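Local atomic coordinates of aminopeptidase N (Francisella tularensis subsp. tularensis, PDB entry 5DLL), a protein that releases N-terminal amino acids, preferably alanine, from peptides as a zinc-dependent M1-family aminopeptidase, and is probably involved in the breakdown of intracellular peptides. Residues S609-I614 against V679-Y683; L748-Q753 against S782-F787; Q753-A759 against F787-Q793. All coordinates share one frame. Residues are numbered along the deposited sequence.

Contact 1: S609-I614 against V679-Y683; sequences SNALLI and VCLSY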
loop_
_atom_site.group_PDB
_atom_site.type_symbol
_atom_site.label_atom_id
_atom_site.label_comp_id
_atom_site.label_asym_id
_atom_site.label_seq_id
_atom_site.Cartn_x
_atom_site.Cartn_y
_atom_site.Cartn_z
ATOM N N SER A 609 -11.045 14.215 -14.241
ATOM C CA SER A 609 -9.617 14.200 -14.579
ATOM C C SER A 609 -9.087 12.806 -14.930
ATOM O O SER A 609 -8.250 12.672 -15.820
ATOM C CB SER A 609 -8.792 14.778 -13.426
ATOM O OG SER A 609 -9.403 15.940 -12.895
ATOM N N ASN A 610 -9.561 11.781 -14.221
ATOM C CA ASN A 610 -9.135 10.395 -14.472
ATOM C C ASN A 610 -9.723 9.836 -15.758
ATOM O O ASN A 610 -9.028 9.166 -16.523
ATOM C CB ASN A 610 -9.505 9.466 -13.302
ATOM C CG ASN A 610 -8.325 9.161 -12.398
ATOM O OD1 ASN A 610 -8.032 7.998 -12.117
ATOM N ND2 ASN A 610 -7.638 10.201 -11.946
ATOM N N ALA A 611 -11.006 10.109 -15.983
ATOM C CA ALA A 611 -11.706 9.625 -17.172
ATOM C C ALA A 611 -11.209 10.294 -18.456
ATOM O O ALA A 611 -11.173 9.660 -19.515
ATOM C CB ALA A 611 -13.204 9.824 -17.015
ATOM N N LEU A 612 -10.814 11.563 -18.360
ATOM C CA LEU A 612 -10.381 12.320 -19.534
ATOM C C LEU A 612 -8.900 12.127 -19.884
ATOM O O LEU A 612 -8.477 12.474 -20.990
ATOM C CB LEU A 612 -10.691 13.814 -19.364
ATOM C CG LEU A 612 -12.162 14.254 -19.330
ATOM C CD1 LEU A 612 -12.239 15.771 -19.312
ATOM C CD2 LEU A 612 -12.976 13.712 -20.494
ATOM N N LEU A 613 -8.111 11.581 -18.962
ATOM C CA LEU A 613 -6.708 11.299 -19.258
ATOM C C LEU A 613 -6.613 9.953 -19.970
ATOM O O LEU A 613 -7.029 8.927 -19.430
ATOM C CB LEU A 613 -5.865 11.315 -17.980
ATOM C CG LEU A 613 -4.369 11.627 -18.135
ATOM C CD1 LEU A 613 -4.127 12.874 -18.981
ATOM C CD2 LEU A 613 -3.730 11.783 -16.762
ATOM N N ILE A 614 -6.079 9.976 -21.190
ATOM C CA ILE A 614 -5.958 8.778 -22.029
ATOM C C ILE A 614 -4.985 7.789 -21.364
ATOM O O ILE A 614 -3.926 8.205 -20.881
ATOM C CB ILE A 614 -5.466 9.148 -23.457
ATOM C CG1 ILE A 614 -6.489 10.037 -24.177
ATOM C CG2 ILE A 614 -5.200 7.911 -24.307
ATOM C CD1 ILE A 614 -7.717 9.309 -24.682
ATOM N N VAL A 679 -4.982 18.441 -16.126
ATOM C CA VAL A 679 -5.362 17.633 -17.291
ATOM C C VAL A 679 -5.620 18.534 -18.493
ATOM O O VAL A 679 -5.161 18.248 -19.599
ATOM C CB VAL A 679 -6.614 16.774 -17.021
ATOM C CG1 VAL A 679 -7.119 16.117 -18.306
ATOM C CG2 VAL A 679 -6.309 15.719 -15.969
ATOM N N CYS A 680 -6.356 19.617 -18.268
ATOM C CA CYS A 680 -6.602 20.614 -19.309
ATOM C C CYS A 680 -5.296 21.138 -19.894
ATOM O O CYS A 680 -5.125 21.162 -21.110
ATOM C CB CYS A 680 -7.421 21.785 -18.758
ATOM S SG CYS A 680 -9.132 21.367 -18.364
ATOM N N LEU A 681 -4.376 21.535 -19.019
ATOM C CA LEU A 681 -3.099 22.115 -19.442
ATOM C C LEU A 681 -2.213 21.145 -20.238
ATOM O O LEU A 681 -1.416 21.588 -21.068
ATOM C CB LEU A 681 -2.326 22.657 -18.229
ATOM C CG LEU A 681 -1.009 23.394 -18.517
ATOM C CD1 LEU A 681 -1.217 24.557 -19.478
ATOM C CD2 LEU A 681 -0.374 23.870 -17.220
ATOM N N SER A 682 -2.345 19.841 -19.991
ATOM C CA SER A 682 -1.578 18.838 -20.740
ATOM C C SER A 682 -2.097 18.723 -22.168
ATOM O O SER A 682 -1.312 18.556 -23.099
ATOM C CB SER A 682 -1.590 17.459 -20.047
ATOM O OG SER A 682 -2.703 16.662 -20.432
ATOM N N TYR A 683 -3.414 18.824 -22.336
ATOM C CA TYR A 683 -4.012 18.808 -23.672
ATOM C C TYR A 683 -3.705 20.077 -24.471
ATOM O O TYR A 683 -3.661 20.038 -25.697
ATOM C CB TYR A 683 -5.520 18.595 -23.590
ATOM C CG TYR A 683 -5.915 17.150 -23.439
ATOM C CD1 TYR A 683 -5.975 16.307 -24.548
ATOM C CD2 TYR A 683 -6.231 16.622 -22.190
ATOM C CE1 TYR A 683 -6.341 14.978 -24.415
ATOM C CE2 TYR A 683 -6.600 15.297 -22.047
ATOM C CZ TYR A 683 -6.654 14.478 -23.161
ATOM O OH TYR A 683 -7.017 13.159 -23.019
#
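Tyr683 joins the two segments both by its ring and by its hydroxyl. With chi1 in the m well (-82°) and chi2 near -81°, its side chain reaches out from helix 668-685 to the end of helix 605-612. There Tyr683 OH donates a hydrogen bond of 2.6 Å to Leu612 O, which lies near the plane of the ring at its edge. The same hydroxyl is also lined by Ile614, whose CG1 is 3.4 Å from Tyr683 OH.

One turn earlier, Val679, a t rotamer, points toward the other segment and is the residue most covered here. Its CG2 lies 3.7 Å from Ser609 CB, and its CG1 lies 4.4 Å from Leu612 CB and 4.5 Å from Leu613 CD1. Leu613 starts out sideways, but its t,p conformation brings CD1 back to the valine and to 4.3 Å from Ser682 OG. That hydroxyl turns inward on its own helix, where Ser682 OG donates to Val679 O at 3.0 Å; Ser609 OG likewise bonds to Lys605 O.

Beyond the two segments, Trp651 of helix 648-658 stacks on the Tyr683 ring, and Phe594 of helix 588-598 touches both Leu612 and Tyr683. Leu612, an m,t rotamer, also meets Ile597 and Leu598 of helix 588-598, and Trp651. The contact thus packs the C-terminal end of one helix against the side of another, consistent with the stacked helices of an alpha-alpha superhelix, as in the ARM-repeat family to which this C-terminal region is assigned.

Contact 2: L748-Q753 against S782-F787; sequences LLSQAQ and SLIGGF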
loop_
_atom_site.group_PDB
_atom_site.type_symbol
_atom_site.label_atom_id
_atom_site.label_comp_id
_atom_site.label_asym_id
_atom_site.label_seq_id
_atom_site.Cartn_x
_atom_site.Cartn_y
_atom_site.Cartn_z
ATOM N N LEU A 748 14.636 15.718 -10.682
ATOM C CA LEU A 748 15.281 14.643 -11.437
ATOM C C LEU A 748 14.244 13.795 -12.168
ATOM O O LEU A 748 14.363 13.553 -13.372
ATOM C CB LEU A 748 16.100 13.743 -10.505
ATOM C CG LEU A 748 17.296 14.379 -9.791
ATOM C CD1 LEU A 748 17.756 13.503 -8.636
ATOM C CD2 LEU A 748 18.440 14.636 -10.763
ATOM N N LEU A 749 13.228 13.353 -11.430
ATOM C CA LEU A 749 12.164 12.519 -11.985
ATOM C C LEU A 749 11.491 13.192 -13.165
ATOM O O LEU A 749 11.239 12.551 -14.174
ATOM C CB LEU A 749 11.123 12.190 -10.912
ATOM C CG LEU A 749 9.900 11.358 -11.324
ATOM C CD1 LEU A 749 10.297 10.087 -12.057
ATOM C CD2 LEU A 749 9.066 11.015 -10.097
ATOM N N SER A 750 11.207 14.487 -13.035
ATOM C CA SER A 750 10.550 15.249 -14.100
ATOM C C SER A 750 11.390 15.271 -15.368
ATOM O O SER A 750 10.867 15.073 -16.467
ATOM C CB SER A 750 10.269 16.685 -13.651
ATOM O OG SER A 750 9.284 16.716 -12.637
ATOM N N GLN A 751 12.688 15.515 -15.208
ATOM C CA GLN A 751 13.619 15.494 -16.337
ATOM C C GLN A 751 13.709 14.096 -16.951
ATOM O O GLN A 751 13.661 13.946 -18.175
ATOM C CB GLN A 751 15.001 15.977 -15.902
ATOM C CG GLN A 751 15.094 17.481 -15.722
ATOM C CD GLN A 751 16.351 17.901 -14.987
ATOM O OE1 GLN A 751 17.251 18.510 -15.567
ATOM N NE2 GLN A 751 16.426 17.559 -13.703
ATOM N N ALA A 752 13.814 13.081 -16.094
ATOM C CA ALA A 752 13.837 11.681 -16.529
ATOM C C ALA A 752 12.626 11.307 -17.380
ATOM O O ALA A 752 12.726 10.456 -18.267
ATOM C CB ALA A 752 13.926 10.757 -15.322
ATOM N N GLN A 753 11.491 11.947 -17.104
ATOM C CA GLN A 753 10.230 11.652 -17.782
ATOM C C GLN A 753 9.984 12.488 -19.046
ATOM O O GLN A 753 8.926 12.362 -19.662
ATOM C CB GLN A 753 9.068 11.861 -16.804
ATOM C CG GLN A 753 9.143 11.005 -15.542
ATOM C CD GLN A 753 8.345 9.719 -15.629
ATOM O OE1 GLN A 753 7.173 9.723 -16.010
ATOM N NE2 GLN A 753 8.970 8.610 -15.250
ATOM N N SER A 782 14.435 8.058 -8.397
ATOM C CA SER A 782 14.034 9.267 -9.100
ATOM C C SER A 782 14.580 9.288 -10.519
ATOM O O SER A 782 13.810 9.317 -11.477
ATOM C CB SER A 782 14.516 10.509 -8.348
ATOM O OG SER A 782 13.916 10.579 -7.069
ATOM N N LEU A 783 15.905 9.266 -10.648
ATOM C CA LEU A 783 16.547 9.443 -11.947
ATOM C C LEU A 783 16.505 8.177 -12.800
ATOM O O LEU A 783 16.043 8.215 -13.942
ATOM C CB LEU A 783 17.997 9.901 -11.780
ATOM C CG LEU A 783 18.702 10.281 -13.090
ATOM C CD1 LEU A 783 18.054 11.508 -13.715
ATOM C CD2 LEU A 783 20.186 10.513 -12.859
ATOM N N ILE A 784 16.994 7.066 -12.249
ATOM C CA ILE A 784 17.127 5.829 -13.021
ATOM C C ILE A 784 15.782 5.108 -13.141
ATOM O O ILE A 784 15.376 4.725 -14.239
ATOM C CB ILE A 784 18.187 4.879 -12.419
ATOM C CG1 ILE A 784 19.535 5.602 -12.228
ATOM C CG2 ILE A 784 18.352 3.636 -13.291
ATOM C CD1 ILE A 784 20.094 6.270 -13.469
ATOM N N GLY A 785 15.094 4.930 -12.014
ATOM C CA GLY A 785 13.751 4.341 -12.006
ATOM C C GLY A 785 12.741 5.202 -12.744
ATOM O O GLY A 785 11.804 4.688 -13.352
ATOM N N GLY A 786 12.937 6.518 -12.682
ATOM C CA GLY A 786 12.137 7.465 -13.448
ATOM C C GLY A 786 12.362 7.370 -14.946
ATOM O O GLY A 786 11.432 7.571 -15.722
ATOM N N PHE A 787 13.592 7.071 -15.361
ATOM C CA PHE A 787 13.888 6.880 -16.780
ATOM C C PHE A 787 13.363 5.540 -17.280
ATOM O O PHE A 787 12.915 5.433 -18.420
ATOM C CB PHE A 787 15.385 6.988 -17.066
ATOM C CG PHE A 787 15.721 6.828 -18.522
ATOM C CD1 PHE A 787 15.428 7.840 -19.426
ATOM C CD2 PHE A 787 16.295 5.656 -18.995
ATOM C CE1 PHE A 787 15.715 7.695 -20.773
ATOM C CE2 PHE A 787 16.587 5.506 -20.339
ATOM C CZ PHE A 787 16.295 6.526 -21.230
#
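Segments 748-752 of helix 741-752 and 782-787 of helix 777-788 run in nearly the same direction, crossing at -29° with their axes 7.9 Å apart at closest approach. The CA atoms of Leu749 and Ser782 are 4.7 Å apart, and those of Ala752 and Phe787 4.8 Å. Ala752, Ser782 and Gly786 permit so tight a pairing. At Gly786 a side chain would collide with Leu749, whose CD1 instead rests 3.5 Å from Gly786 CA. Ala752 CB fits against the facing backbone, 3.6 Å from Leu783 O and 3.7 Å from Phe787 N. Leu748 CD2 meets Leu783 CD1 at 4.3 Å, and Gln753 NE2 gives a weak hydrogen bond to Gly786 O at 2.7 Å. Ser782 packs through CB, 4.2 Å from Leu748 CB, while its hydroxyl bonds to Asn778 O. Consistent with an ARM-repeat-like alpha-alpha superhelix, helix 759-767, between the two in sequence, covers Leu783 and Phe787, and helix 800-815 packs against Ile784.

Contact 3: Q753-A759 against F787-Q793; sequences QISHESA and FGANFLQ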
loop_
_atom_site.group_PDB
_atom_site.type_symbol
_atom_site.label_atom_id
_atom_site.label_comp_id
_atom_site.label_asym_id
_atom_site.label_seq_id
_atom_site.Cartn_x
_atom_site.Cartn_y
_atom_site.Cartn_z
ATOM N N GLN A 753 11.491 11.947 -17.104
ATOM C CA GLN A 753 10.230 11.652 -17.782
ATOM C C GLN A 753 9.984 12.488 -19.046
ATOM O O GLN A 753 8.926 12.362 -19.662
ATOM C CB GLN A 753 9.068 11.861 -16.804
ATOM C CG GLN A 753 9.143 11.005 -15.542
ATOM C CD GLN A 753 8.345 9.719 -15.629
ATOM O OE1 GLN A 753 7.173 9.723 -16.010
ATOM N NE2 GLN A 753 8.970 8.610 -15.250
ATOM N N ILE A 754 10.942 13.331 -19.438
ATOM C CA ILE A 754 10.800 14.158 -20.646
ATOM C C ILE A 754 10.508 13.290 -21.865
ATOM O O ILE A 754 11.212 12.312 -22.114
ATOM C CB ILE A 754 12.073 14.987 -20.933
ATOM C CG1 ILE A 754 12.220 16.119 -19.912
ATOM C CG2 ILE A 754 12.041 15.578 -22.339
ATOM C CD1 ILE A 754 13.618 16.700 -19.836
ATOM N N SER A 755 9.472 13.657 -22.617
ATOM C CA SER A 755 9.132 12.983 -23.868
ATOM C C SER A 755 9.823 13.691 -25.022
ATOM O O SER A 755 9.218 14.509 -25.715
ATOM C CB SER A 755 7.617 12.980 -24.087
ATOM O OG SER A 755 6.973 12.151 -23.140
ATOM N N HIS A 756 11.101 13.386 -25.209
ATOM C CA HIS A 756 11.898 13.999 -26.267
ATOM C C HIS A 756 13.175 13.202 -26.503
ATOM O O HIS A 756 13.706 12.584 -25.581
ATOM C CB HIS A 756 12.241 15.452 -25.912
ATOM C CG HIS A 756 12.855 16.221 -27.042
ATOM N ND1 HIS A 756 14.129 16.746 -26.981
ATOM C CD2 HIS A 756 12.376 16.539 -28.268
ATOM C CE1 HIS A 756 14.404 17.360 -28.118
ATOM N NE2 HIS A 756 13.357 17.249 -28.915
ATOM N N GLU A 757 13.663 13.237 -27.743
ATOM C CA GLU A 757 14.873 12.512 -28.151
ATOM C C GLU A 757 15.990 12.610 -27.111
ATOM O O GLU A 757 16.600 11.605 -26.746
ATOM C CB GLU A 757 15.396 13.052 -29.491
ATOM C CG GLU A 757 14.465 12.850 -30.678
ATOM C CD GLU A 757 15.009 13.465 -31.955
ATOM O OE1 GLU A 757 16.020 12.950 -32.479
ATOM O OE2 GLU A 757 14.425 14.457 -32.441
ATOM N N SER A 758 16.228 13.825 -26.621
ATOM C CA SER A 758 17.375 14.115 -25.758
ATOM C C SER A 758 17.191 13.732 -24.287
ATOM O O SER A 758 17.983 14.155 -23.446
ATOM C CB SER A 758 17.716 15.607 -25.845
ATOM O OG SER A 758 16.690 16.396 -25.266
ATOM N N ALA A 759 16.165 12.940 -23.975
ATOM C CA ALA A 759 15.893 12.518 -22.596
ATOM C C ALA A 759 17.066 11.751 -21.993
ATOM O O ALA A 759 17.480 12.017 -20.863
ATOM C CB ALA A 759 14.629 11.670 -22.548
ATOM N N PHE A 787 13.592 7.071 -15.361
ATOM C CA PHE A 787 13.888 6.880 -16.780
ATOM C C PHE A 787 13.363 5.540 -17.280
ATOM O O PHE A 787 12.915 5.433 -18.420
ATOM C CB PHE A 787 15.385 6.988 -17.066
ATOM C CG PHE A 787 15.721 6.828 -18.522
ATOM C CD1 PHE A 787 15.428 7.840 -19.426
ATOM C CD2 PHE A 787 16.295 5.656 -18.995
ATOM C CE1 PHE A 787 15.715 7.695 -20.773
ATOM C CE2 PHE A 787 16.587 5.506 -20.339
ATOM C CZ PHE A 787 16.295 6.526 -21.230
ATOM N N GLY A 788 13.415 4.521 -16.428
ATOM C CA GLY A 788 12.846 3.213 -16.751
ATOM C C GLY A 788 11.334 3.232 -16.919
ATOM O O GLY A 788 10.779 2.369 -17.598
ATOM N N ALA A 789 10.675 4.210 -16.295
ATOM C CA ALA A 789 9.223 4.406 -16.424
ATOM C C ALA A 789 8.834 5.370 -17.556
ATOM O O ALA A 789 7.650 5.530 -17.845
ATOM C CB ALA A 789 8.642 4.893 -15.106
ATOM N N ASN A 790 9.826 6.018 -18.170
ATOM C CA ASN A 790 9.627 6.843 -19.365
ATOM C C ASN A 790 9.534 5.926 -20.581
ATOM O O ASN A 790 10.551 5.562 -21.170
ATOM C CB ASN A 790 10.793 7.838 -19.515
ATOM C CG ASN A 790 10.663 8.742 -20.734
ATOM O OD1 ASN A 790 9.995 8.411 -21.712
ATOM N ND2 ASN A 790 11.326 9.890 -20.684
ATOM N N PHE A 791 8.306 5.577 -20.956
ATOM C CA PHE A 791 8.041 4.492 -21.910
ATOM C C PHE A 791 8.740 4.640 -23.267
ATOM O O PHE A 791 9.559 3.802 -23.627
ATOM C CB PHE A 791 6.534 4.329 -22.115
ATOM C CG PHE A 791 6.145 3.032 -22.761
ATOM C CD1 PHE A 791 6.132 1.852 -22.023
ATOM C CD2 PHE A 791 5.773 2.988 -24.099
ATOM C CE1 PHE A 791 5.767 0.649 -22.612
ATOM C CE2 PHE A 791 5.400 1.792 -24.691
ATOM C CZ PHE A 791 5.400 0.618 -23.948
ATOM N N LEU A 792 8.420 5.699 -24.007
ATOM C CA LEU A 792 8.969 5.902 -25.354
ATOM C C LEU A 792 10.504 5.900 -25.402
ATOM O O LEU A 792 11.106 5.266 -26.276
ATOM C CB LEU A 792 8.434 7.215 -25.945
ATOM C CG LEU A 792 9.031 7.711 -27.271
ATOM C CD1 LEU A 792 9.002 6.637 -28.353
ATOM C CD2 LEU A 792 8.300 8.967 -27.729
ATOM N N GLN A 793 11.125 6.599 -24.452
ATOM C CA GLN A 793 12.568 6.862 -24.479
ATOM C C GLN A 793 13.432 5.717 -23.937
ATOM O O GLN A 793 14.525 5.458 -24.453
ATOM C CB GLN A 793 12.873 8.159 -23.720
ATOM C CG GLN A 793 12.215 9.393 -24.325
ATOM C CD GLN A 793 12.639 9.634 -25.763
ATOM O OE1 GLN A 793 13.804 9.450 -26.117
ATOM N NE2 GLN A 793 11.698 10.046 -26.600
#
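Gln793, folded into an m,m conformation, lays its side chain across the loop 753-759: its CG sits 3.8 Å from Ala759 CB and also 3.8 Å from Ile754 O, and its CD lies 3.1 Å from His756 O. This is close packing without a bond: Gln793 OE1 and His756 O, 3.2 Å apart, are both acceptors, and Gln793 NE2, 3.4 Å from His756 O, is poorly angled. The polar link comes from Asn790, whose ND2 donates to Ile754 O at 2.8 Å and also bonds to Ala752 O, where helix 741-752 gives way to the loop. Asn790 is also an N-cap: Asn790 OD1 accepts a weak bond from Gln793 N at 3.5 Å, starting helix 791-794. Within this ARM-repeat-like, all-helical domain, one asparagine thus caps a helix and ties down the neighbouring loop. That loop turns back through a type I beta turn from His756 to Ala759, closed by Ala759 N to His756 O at 3.0 Å, while His756 ND1 and Ser758 OG share a hydrogen bond of 3.1 Å. Ala759 CB then reaches Phe787 CE1 at 4.5 Å. Gln753 NE2, weakly bonded to Gly786 O, lies 3.7 Å from Ala789 CB.

Followed from the N terminus, the chain first reaches contact 1, where helix 668-685 returns to the end of helix 605-612 and closes a largely helical loop of 64 residues. Contacts 2 and 3 both come after contact 1; with each other they cross, 748-753 and 753-759 being answered in the same order by 782-787 and 787-793, across 28 and 27 residues. Their centres are 8 Å apart, and they share Gln753 and Phe787. Together they tie helix 741-752 and the loop after it to helix 777-788 and the start of helix 791-794, with helix 759-767 between in sequence. Contact 1, touching neither, joins an earlier part of the same helical domain.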